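PDB 5NOA: family 88 glycosyl hydrolase from Bacteroides thetaiotaomicron, which probably hydrolyses unsaturated uronic acid ends of complex plant glycans such as arabinogalactan, in a gut bacterium. Local coordinates for residues A266-Q269 with Y273-R276; F295-Q300 with A368-R373; N41-T46 with D332-Y337. All blocks are in the same frame, centred on the assembly; numbering follows the deposited sequence.

In the fold
Contact 2 lies deepest, its centre about 12 Å from the centre of the chain, against about 17 and 18 Å for the partly buried contacts 1 and 3. It pairs helices 289-304 and 358-377: methylenes meet across it, a water bridges Gln300 and Arg371, and the Glu370-Arg373 salt bridge stays within one helix. Contact 1 folds a loop back on itself just after helix 250-266, using one backbone bond and an indole face; it touches contact 2 where Trp274 packs on Phe295 (CD2 to CD2 3.5 Å). Contact 3 touches neither. It lays a tyrosine of helix 29-47 on the loop before helix 358-377, and its segments alternate along the chain with those of contact 2.

Contact 1. Residues A266-Q269 with Y273-R276; sequences ACQQ and YWTR
Gln268 lies on one face of the Trp274 indole, with its CA 3.8 Å from the centroid of the five-membered ring and 22° off the normal, a CH-pi contact over the face. CG is set anti to the backbone N (chi1 -176°) and the chain runs on extended, which carries the aliphatic part along the six-membered ring; CB comes to 3.6 Å from Trp274 CZ2. The amide at the end, turned 29° from the indole plane, donates through NE2 to the carbonyls of Gly272 and Val316. At the indole edge, in the ring plane, Cys267 SG sits 3.8 Å from Trp274 CD1, while Trp274 NE1 is bound to Val264 O.

Gln269 closes the turn. Its N donates to Tyr273 O at 2.8 Å, nearly in line with the carbonyl bond. Its bent side chain passes Thr275, with CG 3.8 Å from Thr275 CG2, and ends at a water that accepts from Gln269 NE2 (3.0 Å) and Thr275 N and donates to Cys267 O (2.8 Å). With an alanine at Trp274, the Gln268 backbone and methylenes would probably lose the indole face they rest on, and Val264 O its indole donor. The geometry is that of a tight chain reversal without strands, in a loop joining helices 250-266 and 289-304 of what is probably the (alpha/alpha)6 barrel of the family.

Contact 2. Residues F295-Q300 with A368-R373; sequences FTYGLQ and ACERVR
Tyr297 and Glu370 mark the nearest backbone approach of two helical segments, their CA atoms 6.1 Å apart. The segment axes come within 8.7 Å and run in roughly the same direction, at a signed crossing angle of 32°. On 368-373 the CB of Glu370 is directed toward the other helix, and this residue carries the largest share of the contact. Its CB rests 3.8 Å from Tyr297 CD1, with the carboxylate plane nearly perpendicular to the ring, 80° from it.

Glu370 CG meets Gln300 CG at 3.8 Å. Both side chains place CG anti to the backbone N and then bend at chi2, so that methylene lies against methylene and the polar ends turn off to different partners. Two neighbouring helices running in nearly the same direction are consistent with the (alpha/alpha)6 barrel expected of this family. Here helix 310-328 also touches the pair, through Gln300 and Arg371.

The buried carboxylate is met on both oxygens: Arg373 NH1 forms a salt bridge to Glu370 OE1 at 2.9 Å, coming from above the carboxylate plane, and Asn304 ND2 donates to OE2. Arg373 NH1 also forms a salt bridge to Glu67, so its positive charge is probably shared between the two acids. Between the helices a water donates to Gln300 OE1 (2.8 Å) and accepts from Arg371 NH1 (2.9 Å), in the plane of the guanidinium at its edge. Gln314 NE2 is a second donor to Gln300 OE1, and Glu318 pairs with Arg371 NH2.

Contact 3. Residues N41-T46 with D332-Y337; sequences NGYWQT and DGKIGY
Tyr43 lays its ring on the backbone of Asp332, Gly333 and Lys334, with CG anti to the backbone N (chi1 176°) and its CB directed toward the loop. One face takes Lys334: CA lies over it, and CB is 4.2 Å from the ring centroid, 29° off the normal, an off-centre CH-pi contact. The lysine chain is fully extended past the phenol, CD lying 3.7 Å from Tyr43 OH, and its NZ goes on to a weak bond with Asn354 O.

Asp332 meets the ring at CD1 through its carbonyl O (3.4 Å) and at CE1 through OD2 (3.7 Å), the carboxylate plane oblique to the ring. Its chi1 of 57°, CG between N and the carbonyl carbon, brings OD1 to Lys334 N (3.2 Å, a nearly straight bond) in an Asx turn, met from above the carboxylate plane, which probably steadies the loop here. Gly333 has a positive phi, and a CB there would come 3.0 Å from Tyr43 CB and would press on the carbonyl O of Asp332.

The contact ties helix 29-47 to the loop between helices 310-328 and 358-377; from either side Asn41, Trp44 and Ile335 also reach helix 358-377, while helix 75-87 packs on Asn41 and Trp44.

Contact 1. Residues A266-Q269 with Y273-R276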
loop_
_atom_site.group_PDB
_atom_site.type_symbol
_atom_site.label_atom_id
_atom_site.label_comp_id
_atom_site.label_asym_id
_atom_site.label_seq_id
_atom_site.Cartn_x
_atom_site.Cartn_y
_atom_site.Cartn_z
ATOM N N ALA A 266 -9.696 6.282 15.057
ATOM C CA ALA A 266 -10.745 6.091 16.027
ATOM C C ALA A 266 -11.085 4.665 16.315
ATOM O O ALA A 266 -11.634 4.374 17.348
ATOM C CB ALA A 266 -12.015 6.795 15.562
ATOM N N CYS A 267 -10.775 3.750 15.406
ATOM C CA CYS A 267 -11.126 2.341 15.611
ATOM C C CYS A 267 -9.926 1.424 15.846
ATOM O O CYS A 267 -10.049 0.206 15.847
ATOM C CB CYS A 267 -11.959 1.787 14.457
ATOM S SG CYS A 267 -11.113 1.713 12.873
ATOM N N GLN A 268 -8.799 1.986 16.230
ATOM C CA GLN A 268 -7.667 1.169 16.660
ATOM C C GLN A 268 -8.058 0.367 17.886
ATOM O O GLN A 268 -8.738 0.885 18.772
ATOM C CB GLN A 268 -6.472 2.078 16.985
ATOM C CG GLN A 268 -5.198 1.347 17.351
ATOM C CD GLN A 268 -4.073 2.320 17.706
ATOM O OE1 GLN A 268 -4.296 3.308 18.379
ATOM N NE2 GLN A 268 -2.865 2.021 17.269
ATOM N N GLN A 269 -7.634 -0.894 17.961
ATOM C CA GLN A 269 -7.914 -1.632 19.173
ATOM C C GLN A 269 -7.063 -1.100 20.327
ATOM O O GLN A 269 -5.986 -0.528 20.121
ATOM C CB GLN A 269 -7.616 -3.118 19.022
ATOM C CG GLN A 269 -8.454 -3.802 17.963
ATOM C CD GLN A 269 -9.933 -3.702 18.263
ATOM O OE1 GLN A 269 -10.346 -3.877 19.398
ATOM N NE2 GLN A 269 -10.715 -3.311 17.286
ATOM N N TYR A 273 -3.242 -2.752 17.398
ATOM C CA TYR A 273 -3.547 -3.238 16.059
ATOM C C TYR A 273 -4.961 -2.882 15.644
ATOM O O TYR A 273 -5.770 -2.440 16.471
ATOM C CB TYR A 273 -3.262 -4.744 15.955
ATOM C CG TYR A 273 -3.986 -5.617 16.931
ATOM C CD1 TYR A 273 -5.326 -5.931 16.766
ATOM C CD2 TYR A 273 -3.342 -6.142 18.031
ATOM C CE1 TYR A 273 -5.984 -6.759 17.662
ATOM C CE2 TYR A 273 -3.998 -6.943 18.927
ATOM C CZ TYR A 273 -5.331 -7.265 18.733
ATOM O OH TYR A 273 -6.019 -8.078 19.599
ATOM N N TRP A 274 -5.251 -3.143 14.374
ATOM C CA TRP A 274 -6.583 -3.125 13.830
ATOM C C TRP A 274 -6.979 -4.547 13.475
ATOM O O TRP A 274 -6.198 -5.278 12.896
ATOM C CB TRP A 274 -6.666 -2.246 12.602
ATOM C CG TRP A 274 -6.658 -0.777 12.911
ATOM C CD1 TRP A 274 -7.724 0.050 12.885
ATOM C CD2 TRP A 274 -5.521 0.047 13.214
ATOM N NE1 TRP A 274 -7.338 1.339 13.156
ATOM C CE2 TRP A 274 -5.990 1.362 13.342
ATOM C CE3 TRP A 274 -4.161 -0.187 13.350
ATOM C CZ2 TRP A 274 -5.150 2.412 13.629
ATOM C CZ3 TRP A 274 -3.326 0.869 13.629
ATOM C CH2 TRP A 274 -3.823 2.140 13.739
ATOM N N THR A 275 -8.197 -4.907 13.816
ATOM C CA THR A 275 -8.725 -6.224 13.500
ATOM C C THR A 275 -9.166 -6.285 12.051
ATOM O O THR A 275 -9.479 -5.252 11.420
ATOM C CB THR A 275 -9.872 -6.602 14.458
ATOM O OG1 THR A 275 -10.815 -5.537 14.530
ATOM C CG2 THR A 275 -9.362 -6.871 15.842
ATOM N N ARG A 276 -9.202 -7.507 11.538
ATOM C CA ARG A 276 -9.554 -7.744 10.154
ATOM C C ARG A 276 -10.851 -7.064 9.731
ATOM O O ARG A 276 -10.911 -6.509 8.622
ATOM C CB ARG A 276 -9.574 -9.262 9.880
ATOM C CG ARG A 276 -8.190 -9.880 9.811
ATOM C CD ARG A 276 -8.212 -11.380 9.868
ATOM N NE ARG A 276 -8.450 -11.813 11.236
ATOM C CZ ARG A 276 -8.711 -13.070 11.586
ATOM N NH1 ARG A 276 -8.786 -14.031 10.662
ATOM N NH2 ARG A 276 -8.881 -13.380 12.841
HETATM O O HOH W 1 -9.792 -2.321 14.658
#

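Contact 2. Residues F295-Q300 with A368-R373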
loop_
_atom_site.group_PDB
_atom_site.type_symbol
_atom_site.label_atom_id
_atom_site.label_comp_id
_atom_site.label_asym_id
_atom_site.label_seq_id
_atom_site.Cartn_x
_atom_site.Cartn_y
_atom_site.Cartn_z
ATOM N N PHE A 295 -1.434 1.322 8.046
ATOM C CA PHE A 295 -1.920 2.469 8.804
ATOM C C PHE A 295 -0.782 3.185 9.520
ATOM O O PHE A 295 -0.794 4.413 9.618
ATOM C CB PHE A 295 -2.984 2.058 9.821
ATOM C CG PHE A 295 -4.255 1.494 9.221
ATOM C CD1 PHE A 295 -4.869 2.059 8.117
ATOM C CD2 PHE A 295 -4.888 0.441 9.839
ATOM C CE1 PHE A 295 -6.059 1.559 7.618
ATOM C CE2 PHE A 295 -6.068 -0.066 9.335
ATOM C CZ PHE A 295 -6.659 0.484 8.219
ATOM N N THR A 296 0.170 2.431 10.051
ATOM C CA THR A 296 1.282 3.010 10.770
ATOM C C THR A 296 2.139 3.821 9.814
ATOM O O THR A 296 2.604 4.904 10.175
ATOM C CB THR A 296 2.082 1.926 11.458
ATOM O OG1 THR A 296 1.225 1.167 12.299
ATOM C CG2 THR A 296 3.199 2.424 12.318
ATOM N N TYR A 297 2.321 3.343 8.582
ATOM C CA TYR A 297 2.945 4.147 7.537
ATOM C C TYR A 297 2.153 5.384 7.220
ATOM O O TYR A 297 2.664 6.506 7.229
ATOM C CB TYR A 297 3.124 3.344 6.230
ATOM C CG TYR A 297 3.591 4.199 5.079
ATOM C CD1 TYR A 297 4.843 4.776 5.085
ATOM C CD2 TYR A 297 2.754 4.463 4.003
ATOM C CE1 TYR A 297 5.275 5.552 4.035
ATOM C CE2 TYR A 297 3.185 5.269 2.950
ATOM C CZ TYR A 297 4.457 5.829 2.978
ATOM O OH TYR A 297 4.918 6.618 1.938
ATOM N N GLY A 298 0.873 5.213 6.874
ATOM C CA GLY A 298 0.099 6.357 6.356
ATOM C C GLY A 298 -0.094 7.439 7.403
ATOM O O GLY A 298 0.004 8.623 7.098
ATOM N N LEU A 299 -0.377 7.019 8.649
ATOM C CA LEU A 299 -0.575 7.998 9.715
ATOM C C LEU A 299 0.743 8.704 10.030
ATOM O O LEU A 299 0.765 9.929 10.175
ATOM C CB LEU A 299 -1.150 7.379 10.959
ATOM C CG LEU A 299 -2.570 6.821 10.837
ATOM C CD1 LEU A 299 -2.973 6.138 12.119
ATOM C CD2 LEU A 299 -3.567 7.880 10.476
ATOM N N GLN A 300 1.839 7.966 10.157
ATOM C CA GLN A 300 3.100 8.645 10.456
ATOM C C GLN A 300 3.509 9.536 9.306
ATOM O O GLN A 300 4.034 10.636 9.513
ATOM C CB GLN A 300 4.194 7.652 10.773
ATOM C CG GLN A 300 5.502 8.348 11.240
ATOM C CD GLN A 300 5.352 8.977 12.628
ATOM O OE1 GLN A 300 5.450 8.280 13.626
ATOM N NE2 GLN A 300 5.054 10.267 12.693
ATOM N N ALA A 368 8.186 1.000 9.108
ATOM C CA ALA A 368 9.472 1.167 9.795
ATOM C C ALA A 368 10.277 2.320 9.226
ATOM O O ALA A 368 10.882 3.100 9.977
ATOM C CB ALA A 368 10.257 -0.123 9.739
ATOM N N CYS A 369 10.303 2.444 7.899
ATOM C CA CYS A 369 11.074 3.510 7.298
ATOM C C CYS A 369 10.520 4.864 7.733
ATOM O O CYS A 369 11.290 5.805 8.000
ATOM C CB CYS A 369 11.089 3.385 5.792
ATOM S SG CYS A 369 12.097 2.014 5.146
ATOM N N GLU A 370 9.206 4.999 7.709
ATOM C CA GLU A 370 8.604 6.269 8.090
ATOM C C GLU A 370 8.833 6.574 9.569
ATOM O O GLU A 370 8.989 7.746 9.931
ATOM C CB GLU A 370 7.129 6.323 7.716
ATOM C CG GLU A 370 6.588 7.732 7.660
ATOM C CD GLU A 370 7.259 8.620 6.617
ATOM O OE1 GLU A 370 7.771 8.134 5.565
ATOM O OE2 GLU A 370 7.296 9.831 6.844
ATOM N N ARG A 371 8.900 5.539 10.392
ATOM C CA ARG A 371 9.246 5.750 11.788
ATOM C C ARG A 371 10.644 6.300 11.961
ATOM O O ARG A 371 10.858 7.182 12.787
ATOM C CB ARG A 371 9.112 4.457 12.582
ATOM C CG ARG A 371 9.421 4.699 14.045
ATOM C CD ARG A 371 8.891 3.656 14.935
ATOM N NE ARG A 371 9.038 4.012 16.338
ATOM C CZ ARG A 371 8.229 4.824 17.018
ATOM N NH1 ARG A 371 7.178 5.389 16.487
ATOM N NH2 ARG A 371 8.489 5.051 18.292
ATOM N N VAL A 372 11.611 5.778 11.205
ATOM C CA VAL A 372 12.966 6.334 11.265
ATOM C C VAL A 372 12.952 7.818 10.957
ATOM O O VAL A 372 13.600 8.612 11.655
ATOM C CB VAL A 372 13.914 5.577 10.319
ATOM C CG1 VAL A 372 15.261 6.290 10.197
ATOM C CG2 VAL A 372 14.114 4.169 10.781
ATOM N N ARG A 373 12.213 8.199 9.921
ATOM C CA ARG A 373 12.108 9.614 9.564
ATOM C C ARG A 373 11.537 10.475 10.696
ATOM O O ARG A 373 12.039 11.564 11.005
ATOM C CB ARG A 373 11.347 9.806 8.257
ATOM C CG ARG A 373 12.022 9.086 7.077
ATOM C CD ARG A 373 11.294 9.315 5.779
ATOM N NE ARG A 373 11.857 8.507 4.672
ATOM C CZ ARG A 373 11.321 7.397 4.177
ATOM N NH1 ARG A 373 10.165 6.849 4.622
ATOM N NH2 ARG A 373 11.958 6.810 3.162
HETATM O O HOH W 2 6.307 5.652 13.717
#

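Contact 3. Residues N41-T46 with D332-Y337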
loop_
_atom_site.group_PDB
_atom_site.type_symbol
_atom_site.label_atom_id
_atom_site.label_comp_id
_atom_site.label_asym_id
_atom_site.label_seq_id
_atom_site.Cartn_x
_atom_site.Cartn_y
_atom_site.Cartn_z
ATOM N N ASN A 41 14.408 -7.060 6.119
ATOM C CA ASN A 41 14.613 -7.109 4.687
ATOM C C ASN A 41 15.644 -8.158 4.326
ATOM O O ASN A 41 15.515 -8.872 3.330
ATOM C CB ASN A 41 14.937 -5.736 4.136
ATOM C CG ASN A 41 14.464 -5.530 2.717
ATOM O OD1 ASN A 41 13.559 -6.232 2.288
ATOM N ND2 ASN A 41 15.027 -4.578 1.998
ATOM N N GLY A 42 16.672 -8.287 5.158
ATOM C CA GLY A 42 17.655 -9.347 4.979
ATOM C C GLY A 42 17.049 -10.731 5.082
ATOM O O GLY A 42 17.377 -11.629 4.272
ATOM N N TYR A 43 16.183 -10.943 6.080
ATOM C CA TYR A 43 15.506 -12.234 6.244
ATOM C C TYR A 43 14.736 -12.552 4.951
ATOM O O TYR A 43 14.787 -13.676 4.434
ATOM C CB TYR A 43 14.595 -12.202 7.470
ATOM C CG TYR A 43 13.791 -13.442 7.649
ATOM C CD1 TYR A 43 14.280 -14.539 8.326
ATOM C CD2 TYR A 43 12.524 -13.534 7.107
ATOM C CE1 TYR A 43 13.508 -15.681 8.490
ATOM C CE2 TYR A 43 11.751 -14.668 7.242
ATOM C CZ TYR A 43 12.251 -15.742 7.926
ATOM O OH TYR A 43 11.479 -16.854 8.054
ATOM N N TRP A 44 13.983 -11.564 4.484
ATOM C CA TRP A 44 13.156 -11.812 3.313
ATOM C C TRP A 44 14.032 -12.177 2.101
ATOM O O TRP A 44 13.794 -13.163 1.392
ATOM C CB TRP A 44 12.265 -10.630 2.994
ATOM C CG TRP A 44 11.426 -10.923 1.849
ATOM C CD1 TRP A 44 11.691 -10.587 0.541
ATOM C CD2 TRP A 44 10.259 -11.695 1.835
ATOM N NE1 TRP A 44 10.749 -11.092 -0.275
ATOM C CE2 TRP A 44 9.820 -11.754 0.475
ATOM C CE3 TRP A 44 9.510 -12.330 2.809
ATOM C CZ2 TRP A 44 8.711 -12.488 0.083
ATOM C CZ3 TRP A 44 8.328 -13.019 2.396
ATOM C CH2 TRP A 44 7.969 -13.074 1.054
ATOM N N GLN A 45 15.047 -11.368 1.853
ATOM C CA GLN A 45 15.872 -11.586 0.650
ATOM C C GLN A 45 16.684 -12.886 0.715
ATOM O O GLN A 45 16.820 -13.586 -0.287
ATOM C CB GLN A 45 16.736 -10.373 0.363
ATOM C CG GLN A 45 15.895 -9.176 -0.027
ATOM C CD GLN A 45 16.654 -7.898 -0.315
ATOM O OE1 GLN A 45 17.886 -7.849 -0.240
ATOM N NE2 GLN A 45 15.917 -6.832 -0.626
ATOM N N THR A 46 17.143 -13.222 1.927
ATOM C CA THR A 46 17.849 -14.487 2.135
ATOM C C THR A 46 16.976 -15.677 1.811
ATOM O O THR A 46 17.440 -16.673 1.249
ATOM C CB THR A 46 18.367 -14.579 3.594
ATOM O OG1 THR A 46 19.384 -13.599 3.750
ATOM C CG2 THR A 46 18.912 -15.949 3.930
ATOM N N ASP A 332 14.211 -13.240 14.345
ATOM C CA ASP A 332 15.025 -13.479 13.155
ATOM C C ASP A 332 14.689 -12.568 11.978
ATOM O O ASP A 332 15.302 -12.665 10.938
ATOM C CB ASP A 332 14.955 -14.929 12.708
ATOM C CG ASP A 332 13.553 -15.410 12.435
ATOM O OD1 ASP A 332 12.570 -14.625 12.601
ATOM O OD2 ASP A 332 13.413 -16.597 12.077
ATOM N N GLY A 333 13.701 -11.690 12.145
ATOM C CA GLY A 333 13.276 -10.801 11.099
ATOM C C GLY A 333 11.992 -11.191 10.378
ATOM O O GLY A 333 11.493 -10.421 9.579
ATOM N N LYS A 334 11.412 -12.338 10.705
ATOM C CA LYS A 334 10.122 -12.712 10.132
ATOM C C LYS A 334 9.031 -11.780 10.655
ATOM O O LYS A 334 9.018 -11.402 11.821
ATOM C CB LYS A 334 9.827 -14.171 10.475
ATOM C CG LYS A 334 8.580 -14.692 9.822
ATOM C CD LYS A 334 8.424 -16.198 10.059
ATOM C CE LYS A 334 7.180 -16.722 9.394
ATOM N NZ LYS A 334 7.083 -18.198 9.572
ATOM N N ILE A 335 8.128 -11.381 9.771
ATOM C CA ILE A 335 6.953 -10.575 10.123
ATOM C C ILE A 335 5.746 -11.476 10.159
ATOM O O ILE A 335 5.304 -11.976 9.145
ATOM C CB ILE A 335 6.733 -9.464 9.089
ATOM C CG1 ILE A 335 7.974 -8.556 8.977
ATOM C CG2 ILE A 335 5.472 -8.662 9.406
ATOM C CD1 ILE A 335 8.459 -8.023 10.309
ATOM N N GLY A 336 5.189 -11.672 11.357
ATOM C CA GLY A 336 4.050 -12.548 11.546
ATOM C C GLY A 336 2.711 -11.871 11.643
ATOM O O GLY A 336 2.618 -10.656 11.505
ATOM N N TYR A 337 1.671 -12.669 11.895
ATOM C CA TYR A 337 0.280 -12.243 12.000
ATOM C C TYR A 337 -0.222 -11.547 10.734
ATOM O O TYR A 337 -1.143 -10.725 10.799
ATOM C CB TYR A 337 0.005 -11.418 13.259
ATOM C CG TYR A 337 0.096 -12.168 14.545
ATOM C CD1 TYR A 337 -0.945 -12.973 14.973
ATOM C CD2 TYR A 337 1.188 -12.023 15.352
ATOM C CE1 TYR A 337 -0.907 -13.625 16.173
ATOM C CE2 TYR A 337 1.260 -12.694 16.568
ATOM C CZ TYR A 337 0.209 -13.497 17.003
ATOM O OH TYR A 337 0.277 -14.116 18.197
#